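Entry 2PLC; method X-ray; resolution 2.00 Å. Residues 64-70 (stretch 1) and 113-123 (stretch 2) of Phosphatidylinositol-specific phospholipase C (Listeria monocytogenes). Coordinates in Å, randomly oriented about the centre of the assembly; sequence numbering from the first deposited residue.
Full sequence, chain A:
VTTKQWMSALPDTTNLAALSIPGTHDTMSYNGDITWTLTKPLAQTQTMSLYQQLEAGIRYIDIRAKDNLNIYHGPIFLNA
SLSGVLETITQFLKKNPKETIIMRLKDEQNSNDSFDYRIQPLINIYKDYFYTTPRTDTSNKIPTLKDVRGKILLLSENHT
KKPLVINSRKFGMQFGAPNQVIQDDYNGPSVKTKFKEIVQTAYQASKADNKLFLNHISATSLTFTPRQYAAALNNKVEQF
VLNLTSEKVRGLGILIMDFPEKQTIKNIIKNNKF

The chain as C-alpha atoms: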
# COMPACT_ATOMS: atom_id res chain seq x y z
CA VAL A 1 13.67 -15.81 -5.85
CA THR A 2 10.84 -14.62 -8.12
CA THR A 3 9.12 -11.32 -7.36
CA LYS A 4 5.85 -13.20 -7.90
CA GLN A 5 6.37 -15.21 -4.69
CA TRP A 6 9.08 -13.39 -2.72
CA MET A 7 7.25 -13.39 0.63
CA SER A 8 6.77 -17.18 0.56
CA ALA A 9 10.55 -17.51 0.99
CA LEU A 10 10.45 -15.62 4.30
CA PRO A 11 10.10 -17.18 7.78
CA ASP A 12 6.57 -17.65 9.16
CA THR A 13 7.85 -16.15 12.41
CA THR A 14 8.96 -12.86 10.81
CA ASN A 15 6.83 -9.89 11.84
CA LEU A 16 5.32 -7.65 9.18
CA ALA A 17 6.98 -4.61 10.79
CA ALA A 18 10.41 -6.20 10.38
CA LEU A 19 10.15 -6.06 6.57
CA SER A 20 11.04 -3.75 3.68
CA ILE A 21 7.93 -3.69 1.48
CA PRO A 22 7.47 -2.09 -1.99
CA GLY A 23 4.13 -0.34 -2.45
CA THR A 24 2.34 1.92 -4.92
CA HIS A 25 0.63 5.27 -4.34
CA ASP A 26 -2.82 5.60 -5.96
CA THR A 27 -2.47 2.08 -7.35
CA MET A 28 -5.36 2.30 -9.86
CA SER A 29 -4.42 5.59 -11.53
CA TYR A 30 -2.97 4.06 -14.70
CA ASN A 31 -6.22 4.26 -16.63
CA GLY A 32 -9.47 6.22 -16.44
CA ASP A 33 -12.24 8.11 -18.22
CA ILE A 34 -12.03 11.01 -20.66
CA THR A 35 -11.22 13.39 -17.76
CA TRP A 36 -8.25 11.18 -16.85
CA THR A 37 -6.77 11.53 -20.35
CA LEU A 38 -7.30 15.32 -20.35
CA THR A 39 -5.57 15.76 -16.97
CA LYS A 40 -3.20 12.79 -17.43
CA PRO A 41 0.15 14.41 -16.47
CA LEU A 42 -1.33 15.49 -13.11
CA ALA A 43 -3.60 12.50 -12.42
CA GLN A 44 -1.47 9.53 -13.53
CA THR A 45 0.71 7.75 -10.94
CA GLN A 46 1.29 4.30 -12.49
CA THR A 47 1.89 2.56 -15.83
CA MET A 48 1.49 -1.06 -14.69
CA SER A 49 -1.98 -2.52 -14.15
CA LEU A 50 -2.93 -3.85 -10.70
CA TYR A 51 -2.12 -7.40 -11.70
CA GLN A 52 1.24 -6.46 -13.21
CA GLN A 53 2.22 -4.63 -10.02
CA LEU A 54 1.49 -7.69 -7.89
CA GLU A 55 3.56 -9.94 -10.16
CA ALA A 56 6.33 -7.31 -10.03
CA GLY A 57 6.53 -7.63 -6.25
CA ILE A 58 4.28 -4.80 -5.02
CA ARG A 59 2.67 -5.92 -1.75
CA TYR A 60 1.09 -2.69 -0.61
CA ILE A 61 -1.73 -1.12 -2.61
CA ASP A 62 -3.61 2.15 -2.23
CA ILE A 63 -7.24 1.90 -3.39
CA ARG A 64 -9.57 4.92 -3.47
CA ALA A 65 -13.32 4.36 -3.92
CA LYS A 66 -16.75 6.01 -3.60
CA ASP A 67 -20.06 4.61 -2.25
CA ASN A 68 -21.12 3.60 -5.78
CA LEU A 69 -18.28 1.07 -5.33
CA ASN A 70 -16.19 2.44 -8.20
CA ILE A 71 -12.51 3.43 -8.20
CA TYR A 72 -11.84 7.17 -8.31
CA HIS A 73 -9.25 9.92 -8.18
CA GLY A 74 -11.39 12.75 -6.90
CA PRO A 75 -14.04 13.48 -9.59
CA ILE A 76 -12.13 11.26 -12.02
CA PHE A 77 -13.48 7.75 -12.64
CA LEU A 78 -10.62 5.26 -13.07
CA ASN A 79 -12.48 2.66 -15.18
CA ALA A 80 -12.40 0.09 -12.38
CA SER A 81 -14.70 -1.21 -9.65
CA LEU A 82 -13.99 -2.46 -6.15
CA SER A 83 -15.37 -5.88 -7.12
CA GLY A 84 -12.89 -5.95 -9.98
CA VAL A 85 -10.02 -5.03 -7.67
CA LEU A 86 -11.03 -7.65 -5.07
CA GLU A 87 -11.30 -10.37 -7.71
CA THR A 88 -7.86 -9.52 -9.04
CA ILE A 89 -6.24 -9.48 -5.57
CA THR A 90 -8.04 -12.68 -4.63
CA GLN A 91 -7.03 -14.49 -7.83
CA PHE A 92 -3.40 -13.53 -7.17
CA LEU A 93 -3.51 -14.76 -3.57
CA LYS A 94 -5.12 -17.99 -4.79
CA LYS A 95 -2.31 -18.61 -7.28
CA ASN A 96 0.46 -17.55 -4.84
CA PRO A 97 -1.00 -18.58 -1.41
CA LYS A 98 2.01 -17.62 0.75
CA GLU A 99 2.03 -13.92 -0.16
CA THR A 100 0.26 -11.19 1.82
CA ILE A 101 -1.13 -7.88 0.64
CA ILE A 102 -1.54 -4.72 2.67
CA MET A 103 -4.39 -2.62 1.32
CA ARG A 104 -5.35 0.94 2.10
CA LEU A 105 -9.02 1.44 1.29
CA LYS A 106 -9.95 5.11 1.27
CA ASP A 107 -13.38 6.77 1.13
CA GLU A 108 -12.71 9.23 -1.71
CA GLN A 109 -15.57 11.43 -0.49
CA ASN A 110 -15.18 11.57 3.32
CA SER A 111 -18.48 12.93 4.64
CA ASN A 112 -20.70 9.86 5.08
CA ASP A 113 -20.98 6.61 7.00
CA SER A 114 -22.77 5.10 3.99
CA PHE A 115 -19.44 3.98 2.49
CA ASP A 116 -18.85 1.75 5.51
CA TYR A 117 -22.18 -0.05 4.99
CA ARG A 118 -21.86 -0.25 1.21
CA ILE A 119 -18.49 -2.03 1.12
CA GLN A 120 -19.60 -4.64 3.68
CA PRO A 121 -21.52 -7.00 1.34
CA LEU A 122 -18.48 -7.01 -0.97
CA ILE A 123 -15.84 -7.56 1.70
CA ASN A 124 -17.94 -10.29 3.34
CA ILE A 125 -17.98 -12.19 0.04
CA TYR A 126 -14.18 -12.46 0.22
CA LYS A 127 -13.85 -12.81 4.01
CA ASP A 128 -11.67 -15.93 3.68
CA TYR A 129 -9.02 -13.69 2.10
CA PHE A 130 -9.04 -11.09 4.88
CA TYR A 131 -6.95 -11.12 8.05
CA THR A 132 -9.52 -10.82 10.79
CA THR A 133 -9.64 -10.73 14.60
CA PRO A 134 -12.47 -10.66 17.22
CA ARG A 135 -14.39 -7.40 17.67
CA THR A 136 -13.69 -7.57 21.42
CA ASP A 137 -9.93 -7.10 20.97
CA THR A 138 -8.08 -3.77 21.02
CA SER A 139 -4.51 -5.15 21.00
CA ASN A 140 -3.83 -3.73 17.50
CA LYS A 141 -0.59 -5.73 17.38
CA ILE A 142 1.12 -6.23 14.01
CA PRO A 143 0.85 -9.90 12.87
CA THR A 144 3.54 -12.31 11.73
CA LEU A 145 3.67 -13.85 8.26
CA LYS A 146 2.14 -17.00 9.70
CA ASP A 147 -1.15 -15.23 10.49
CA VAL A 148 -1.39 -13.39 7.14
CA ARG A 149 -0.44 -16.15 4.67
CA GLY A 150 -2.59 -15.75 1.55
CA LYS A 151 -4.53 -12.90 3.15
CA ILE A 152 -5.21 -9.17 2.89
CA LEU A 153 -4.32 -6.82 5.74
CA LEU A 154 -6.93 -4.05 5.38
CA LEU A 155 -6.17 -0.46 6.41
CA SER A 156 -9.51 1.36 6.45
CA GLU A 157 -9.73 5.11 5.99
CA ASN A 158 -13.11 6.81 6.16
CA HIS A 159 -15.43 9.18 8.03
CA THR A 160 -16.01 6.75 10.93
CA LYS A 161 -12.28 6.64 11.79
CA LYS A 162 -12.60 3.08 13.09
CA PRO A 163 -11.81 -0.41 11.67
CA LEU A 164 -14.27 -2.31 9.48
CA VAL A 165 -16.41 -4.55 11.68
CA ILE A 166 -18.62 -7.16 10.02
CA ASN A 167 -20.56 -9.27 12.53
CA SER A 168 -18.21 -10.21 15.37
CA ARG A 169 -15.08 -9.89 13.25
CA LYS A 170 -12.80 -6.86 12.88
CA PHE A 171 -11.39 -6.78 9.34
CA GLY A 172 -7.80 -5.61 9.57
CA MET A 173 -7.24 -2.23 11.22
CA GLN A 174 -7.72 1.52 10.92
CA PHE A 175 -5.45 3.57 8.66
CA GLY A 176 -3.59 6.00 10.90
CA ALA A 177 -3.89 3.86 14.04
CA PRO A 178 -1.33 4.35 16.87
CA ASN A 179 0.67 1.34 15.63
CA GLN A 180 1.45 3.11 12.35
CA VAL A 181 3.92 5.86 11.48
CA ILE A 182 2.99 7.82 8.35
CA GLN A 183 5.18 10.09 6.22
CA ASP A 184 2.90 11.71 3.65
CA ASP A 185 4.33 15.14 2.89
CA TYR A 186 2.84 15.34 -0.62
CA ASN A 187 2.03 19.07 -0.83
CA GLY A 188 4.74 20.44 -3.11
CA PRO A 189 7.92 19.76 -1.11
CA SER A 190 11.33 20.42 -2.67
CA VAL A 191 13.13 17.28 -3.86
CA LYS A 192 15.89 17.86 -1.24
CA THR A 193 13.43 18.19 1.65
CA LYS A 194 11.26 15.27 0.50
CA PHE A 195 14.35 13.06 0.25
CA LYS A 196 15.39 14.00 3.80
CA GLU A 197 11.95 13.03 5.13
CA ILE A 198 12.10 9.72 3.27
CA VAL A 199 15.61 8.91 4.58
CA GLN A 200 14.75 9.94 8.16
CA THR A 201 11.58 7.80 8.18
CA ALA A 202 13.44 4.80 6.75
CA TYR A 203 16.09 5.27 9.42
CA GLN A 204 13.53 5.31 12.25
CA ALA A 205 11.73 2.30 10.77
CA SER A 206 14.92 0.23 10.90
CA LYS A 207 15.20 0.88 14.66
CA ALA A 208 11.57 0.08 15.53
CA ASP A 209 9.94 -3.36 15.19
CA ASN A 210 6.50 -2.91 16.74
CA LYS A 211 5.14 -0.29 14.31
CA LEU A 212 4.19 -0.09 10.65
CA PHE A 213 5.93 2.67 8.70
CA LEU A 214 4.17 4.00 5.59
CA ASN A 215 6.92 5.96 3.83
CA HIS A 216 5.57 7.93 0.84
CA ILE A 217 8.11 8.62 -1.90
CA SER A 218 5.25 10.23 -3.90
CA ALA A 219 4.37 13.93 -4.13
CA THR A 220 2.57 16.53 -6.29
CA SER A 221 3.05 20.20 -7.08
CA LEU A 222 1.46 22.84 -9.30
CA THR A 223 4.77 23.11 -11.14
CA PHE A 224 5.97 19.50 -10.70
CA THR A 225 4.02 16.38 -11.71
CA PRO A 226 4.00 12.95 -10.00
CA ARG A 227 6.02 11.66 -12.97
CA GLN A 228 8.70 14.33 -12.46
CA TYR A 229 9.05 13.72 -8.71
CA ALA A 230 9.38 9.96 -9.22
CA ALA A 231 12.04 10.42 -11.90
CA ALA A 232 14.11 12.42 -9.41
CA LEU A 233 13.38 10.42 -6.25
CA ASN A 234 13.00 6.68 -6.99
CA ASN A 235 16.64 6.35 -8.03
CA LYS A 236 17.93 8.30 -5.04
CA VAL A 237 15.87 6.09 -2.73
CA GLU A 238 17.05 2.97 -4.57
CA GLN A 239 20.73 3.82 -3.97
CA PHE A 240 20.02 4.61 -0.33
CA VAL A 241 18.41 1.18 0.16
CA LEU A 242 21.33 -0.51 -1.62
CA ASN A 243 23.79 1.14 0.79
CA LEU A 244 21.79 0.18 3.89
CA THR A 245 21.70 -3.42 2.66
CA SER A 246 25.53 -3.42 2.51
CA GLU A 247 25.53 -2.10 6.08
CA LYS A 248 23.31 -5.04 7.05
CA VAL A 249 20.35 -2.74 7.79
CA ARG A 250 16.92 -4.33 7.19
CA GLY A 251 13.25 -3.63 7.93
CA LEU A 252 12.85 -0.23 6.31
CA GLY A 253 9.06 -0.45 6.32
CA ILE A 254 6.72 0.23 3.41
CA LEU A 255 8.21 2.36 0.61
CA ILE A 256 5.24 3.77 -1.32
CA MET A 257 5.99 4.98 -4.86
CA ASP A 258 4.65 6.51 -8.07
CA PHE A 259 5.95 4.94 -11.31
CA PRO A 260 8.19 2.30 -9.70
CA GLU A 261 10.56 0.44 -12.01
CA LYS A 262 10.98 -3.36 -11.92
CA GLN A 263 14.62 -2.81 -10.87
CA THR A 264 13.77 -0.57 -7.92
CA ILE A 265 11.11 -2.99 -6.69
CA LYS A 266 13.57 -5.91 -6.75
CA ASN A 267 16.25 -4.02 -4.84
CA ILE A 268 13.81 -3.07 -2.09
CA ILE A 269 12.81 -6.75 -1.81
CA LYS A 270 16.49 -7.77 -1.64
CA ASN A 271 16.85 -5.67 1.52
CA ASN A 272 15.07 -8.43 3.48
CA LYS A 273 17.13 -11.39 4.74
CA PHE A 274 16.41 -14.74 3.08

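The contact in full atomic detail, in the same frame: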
# COMPACT_ATOMS: atom_id res chain seq x y z
N ARG A 64 -8.64 3.83 -3.81
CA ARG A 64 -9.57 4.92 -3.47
C ARG A 64 -10.91 4.63 -4.15
O ARG A 64 -10.96 4.45 -5.37
CB ARG A 64 -9.03 6.25 -3.97
CG ARG A 64 -7.52 6.42 -3.89
CD ARG A 64 -7.04 6.70 -2.48
NE ARG A 64 -5.60 6.98 -2.44
CZ ARG A 64 -5.07 8.19 -2.52
NH1 ARG A 64 -5.85 9.26 -2.66
NH2 ARG A 64 -3.76 8.35 -2.43
N ALA A 65 -11.99 4.64 -3.38
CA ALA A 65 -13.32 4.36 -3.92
C ALA A 65 -14.42 5.26 -3.36
O ALA A 65 -14.22 5.97 -2.38
CB ALA A 65 -13.68 2.90 -3.66
N LYS A 66 -15.58 5.24 -4.02
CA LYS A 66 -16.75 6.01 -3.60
C LYS A 66 -17.90 5.04 -3.30
O LYS A 66 -17.82 3.87 -3.70
CB LYS A 66 -17.15 7.02 -4.67
CG LYS A 66 -16.19 8.19 -4.76
CD LYS A 66 -16.72 9.30 -5.65
CE LYS A 66 -15.76 10.47 -5.68
NZ LYS A 66 -16.18 11.50 -6.66
N ASP A 67 -18.95 5.49 -2.61
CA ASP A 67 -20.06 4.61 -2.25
C ASP A 67 -20.81 3.90 -3.38
O ASP A 67 -21.64 3.03 -3.12
CB ASP A 67 -21.02 5.27 -1.23
CG ASP A 67 -21.71 6.52 -1.77
OD1 ASP A 67 -21.59 6.83 -2.98
OD2 ASP A 67 -22.38 7.19 -0.97
N ASN A 68 -20.51 4.26 -4.62
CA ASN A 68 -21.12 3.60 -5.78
C ASN A 68 -20.27 2.37 -6.08
O ASN A 68 -20.52 1.64 -7.03
CB ASN A 68 -21.17 4.54 -7.00
CG ASN A 68 -19.79 5.05 -7.40
OD1 ASN A 68 -18.85 5.06 -6.61
ND2 ASN A 68 -19.68 5.51 -8.65
N LEU A 69 -19.24 2.18 -5.25
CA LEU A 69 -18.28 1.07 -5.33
C LEU A 69 -17.34 1.10 -6.52
O LEU A 69 -16.85 0.06 -6.95
CB LEU A 69 -19.01 -0.28 -5.24
CG LEU A 69 -19.72 -0.54 -3.91
CD1 LEU A 69 -20.34 -1.93 -3.93
CD2 LEU A 69 -18.75 -0.40 -2.76
N ASN A 70 -17.10 2.29 -7.06
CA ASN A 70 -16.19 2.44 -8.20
C ASN A 70 -14.90 3.11 -7.74
O ASN A 70 -14.89 3.82 -6.74
CB ASN A 70 -16.84 3.29 -9.30
CG ASN A 70 -17.84 2.51 -10.13
OD1 ASN A 70 -18.70 3.11 -10.77
ND2 ASN A 70 -17.71 1.19 -10.15
N ASP A 113 -21.20 7.90 6.37
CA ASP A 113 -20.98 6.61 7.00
C ASP A 113 -21.64 5.55 6.12
O ASP A 113 -21.72 4.38 6.49
CB ASP A 113 -21.59 6.56 8.41
CG ASP A 113 -20.81 7.40 9.42
OD1 ASP A 113 -19.74 7.95 9.07
OD2 ASP A 113 -21.28 7.51 10.57
N SER A 114 -22.12 5.98 4.96
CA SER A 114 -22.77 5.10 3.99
C SER A 114 -21.75 4.20 3.29
O SER A 114 -22.06 3.07 2.92
CB SER A 114 -23.57 5.92 2.96
OG SER A 114 -22.74 6.85 2.28
N PHE A 115 -20.53 4.72 3.12
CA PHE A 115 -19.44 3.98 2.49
C PHE A 115 -19.15 2.71 3.28
O PHE A 115 -18.97 1.64 2.71
CB PHE A 115 -18.18 4.86 2.43
CG PHE A 115 -16.97 4.16 1.84
CD1 PHE A 115 -16.77 4.14 0.46
CD2 PHE A 115 -16.05 3.52 2.67
CE1 PHE A 115 -15.66 3.48 -0.08
CE2 PHE A 115 -14.95 2.86 2.13
CZ PHE A 115 -14.75 2.84 0.75
N ASP A 116 -19.12 2.86 4.60
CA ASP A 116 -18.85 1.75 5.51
C ASP A 116 -19.85 0.61 5.31
O ASP A 116 -19.46 -0.56 5.24
CB ASP A 116 -18.90 2.26 6.96
CG ASP A 116 -18.25 1.30 7.94
OD1 ASP A 116 -17.01 1.17 7.90
OD2 ASP A 116 -18.98 0.69 8.75
N TYR A 117 -21.13 0.95 5.18
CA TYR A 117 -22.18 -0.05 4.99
C TYR A 117 -22.21 -0.65 3.59
O TYR A 117 -22.51 -1.83 3.42
CB TYR A 117 -23.55 0.54 5.33
CG TYR A 117 -23.68 0.98 6.77
CD1 TYR A 117 -23.38 0.11 7.82
CD2 TYR A 117 -24.07 2.29 7.10
CE1 TYR A 117 -23.45 0.51 9.15
CE2 TYR A 117 -24.15 2.71 8.43
CZ TYR A 117 -23.84 1.81 9.45
OH TYR A 117 -23.91 2.23 10.76
N ARG A 118 -21.88 0.18 2.60
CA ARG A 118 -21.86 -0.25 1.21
C ARG A 118 -20.80 -1.29 0.87
O ARG A 118 -21.08 -2.24 0.14
CB ARG A 118 -21.71 0.96 0.28
CG ARG A 118 -22.97 1.79 0.10
CD ARG A 118 -24.12 0.97 -0.49
NE ARG A 118 -23.74 0.29 -1.73
CZ ARG A 118 -23.87 0.81 -2.95
NH1 ARG A 118 -24.38 2.03 -3.11
NH2 ARG A 118 -23.48 0.11 -4.01
N ILE A 119 -19.59 -1.10 1.39
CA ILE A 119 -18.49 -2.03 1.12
C ILE A 119 -18.61 -3.37 1.83
O ILE A 119 -17.98 -4.35 1.43
CB ILE A 119 -17.11 -1.43 1.49
CG1 ILE A 119 -17.09 -1.04 2.98
CG2 ILE A 119 -16.78 -0.26 0.59
CD1 ILE A 119 -15.75 -0.55 3.48
N GLN A 120 -19.42 -3.42 2.89
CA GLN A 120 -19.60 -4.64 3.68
C GLN A 120 -20.01 -5.90 2.91
O GLN A 120 -19.37 -6.94 3.05
CB GLN A 120 -20.55 -4.39 4.86
CG GLN A 120 -19.95 -3.49 5.92
CD GLN A 120 -20.81 -3.37 7.16
OE1 GLN A 120 -21.73 -4.16 7.38
NE2 GLN A 120 -20.52 -2.37 7.99
N PRO A 121 -21.08 -5.82 2.10
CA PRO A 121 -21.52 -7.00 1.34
C PRO A 121 -20.42 -7.54 0.42
O PRO A 121 -20.32 -8.75 0.21
CB PRO A 121 -22.69 -6.46 0.52
CG PRO A 121 -23.26 -5.40 1.42
CD PRO A 121 -22.02 -4.70 1.90
N LEU A 122 -19.58 -6.64 -0.09
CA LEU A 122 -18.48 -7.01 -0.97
C LEU A 122 -17.31 -7.65 -0.23
O LEU A 122 -16.74 -8.63 -0.70
CB LEU A 122 -17.96 -5.78 -1.71
CG LEU A 122 -18.14 -5.77 -3.22
CD1 LEU A 122 -17.37 -4.60 -3.79
CD2 LEU A 122 -17.63 -7.08 -3.83
N ILE A 123 -16.93 -7.05 0.89
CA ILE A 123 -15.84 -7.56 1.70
C ILE A 123 -16.21 -8.94 2.26
O ILE A 123 -15.43 -9.88 2.18
CB ILE A 123 -15.50 -6.59 2.86
CG1 ILE A 123 -15.02 -5.24 2.32
CG2 ILE A 123 -14.45 -7.21 3.78
CD1 ILE A 123 -13.81 -5.33 1.39

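A tight turn following a strand packs against one side of a helix in a small, mixed contact, part apolar and part polar, that buries 423 Å² in all and carries a single, weak hydrogen bond. The first stretch leaves its strand and reverses through a type I beta turn from Lys66 to Leu69, closed by a hydrogen bond of 2.7 Å from Leu69 N to Lys66 O; beyond it, Lys66 N binds Asn70 O at 3.1 Å, so the hairpin-like loop is held by its own backbone. The helix offers Ser114, Phe115, Arg118, Ile119 and Leu122; the steps 114-118-122 and 115-119-122 are of three or four residues, as expected for one helical face, while Asp116, Tyr117, Gln120 and Ile123 make no contact. The two stretches come closest in register at Asp67 and Phe115, whose CA atoms lie 4.8 Å apart.

Phe115, with chi1 in the t well, brings its ring beside the approach to the turn. Phe115 CE1 lies 4.1 Å from Ala65 CB, an apolar contact between two buried residues, and 3.7 Å from Ala65 O. The backbone then passes along the edge of the ring, near its plane: Phe115 CD1 is 4.0 Å from both Lys66 C and Asp67 N. The side chain of Lys66, by contrast, starts away from the helix, so its contribution here comes through the main chain.

Leu69 supplies the largest covered area of the contact. Its CA-to-CB bond points sideways, yet the extended m,t side chain brings its methyl groups to the helix. There Leu69 CD2 meets Ile119 CG2 at 3.9 Å and Leu69 CD1 meets Leu122 CD1 at 4.0 Å, so Leu69 touches both residues. Leu69 CD1 also lies 3.7 Å from Arg118 NH2.

Polar groups gather around Asp67. Near the start of the second stretch, Ser114 OG donates a weak hydrogen bond to Asp67 OD2 at 3.3 Å; the high B-factors of Ser114 suggest that this link is not rigid. The CA-to-CB bond of Arg118 points toward the turn, its first three chi angles are all in the m well, and its aliphatic portion comes alongside the aspartate, Arg118 CG lying 4.2 Å from Asp67 CB. Although Arg118 NH1 is only 2.9 Å from Asp67 O, the angle is poor for a hydrogen bond: the carbonyl oxygen sits over one face of the guanidinium, whereas the N-H groups point within its plane. The approach is close without being a hydrogen bond.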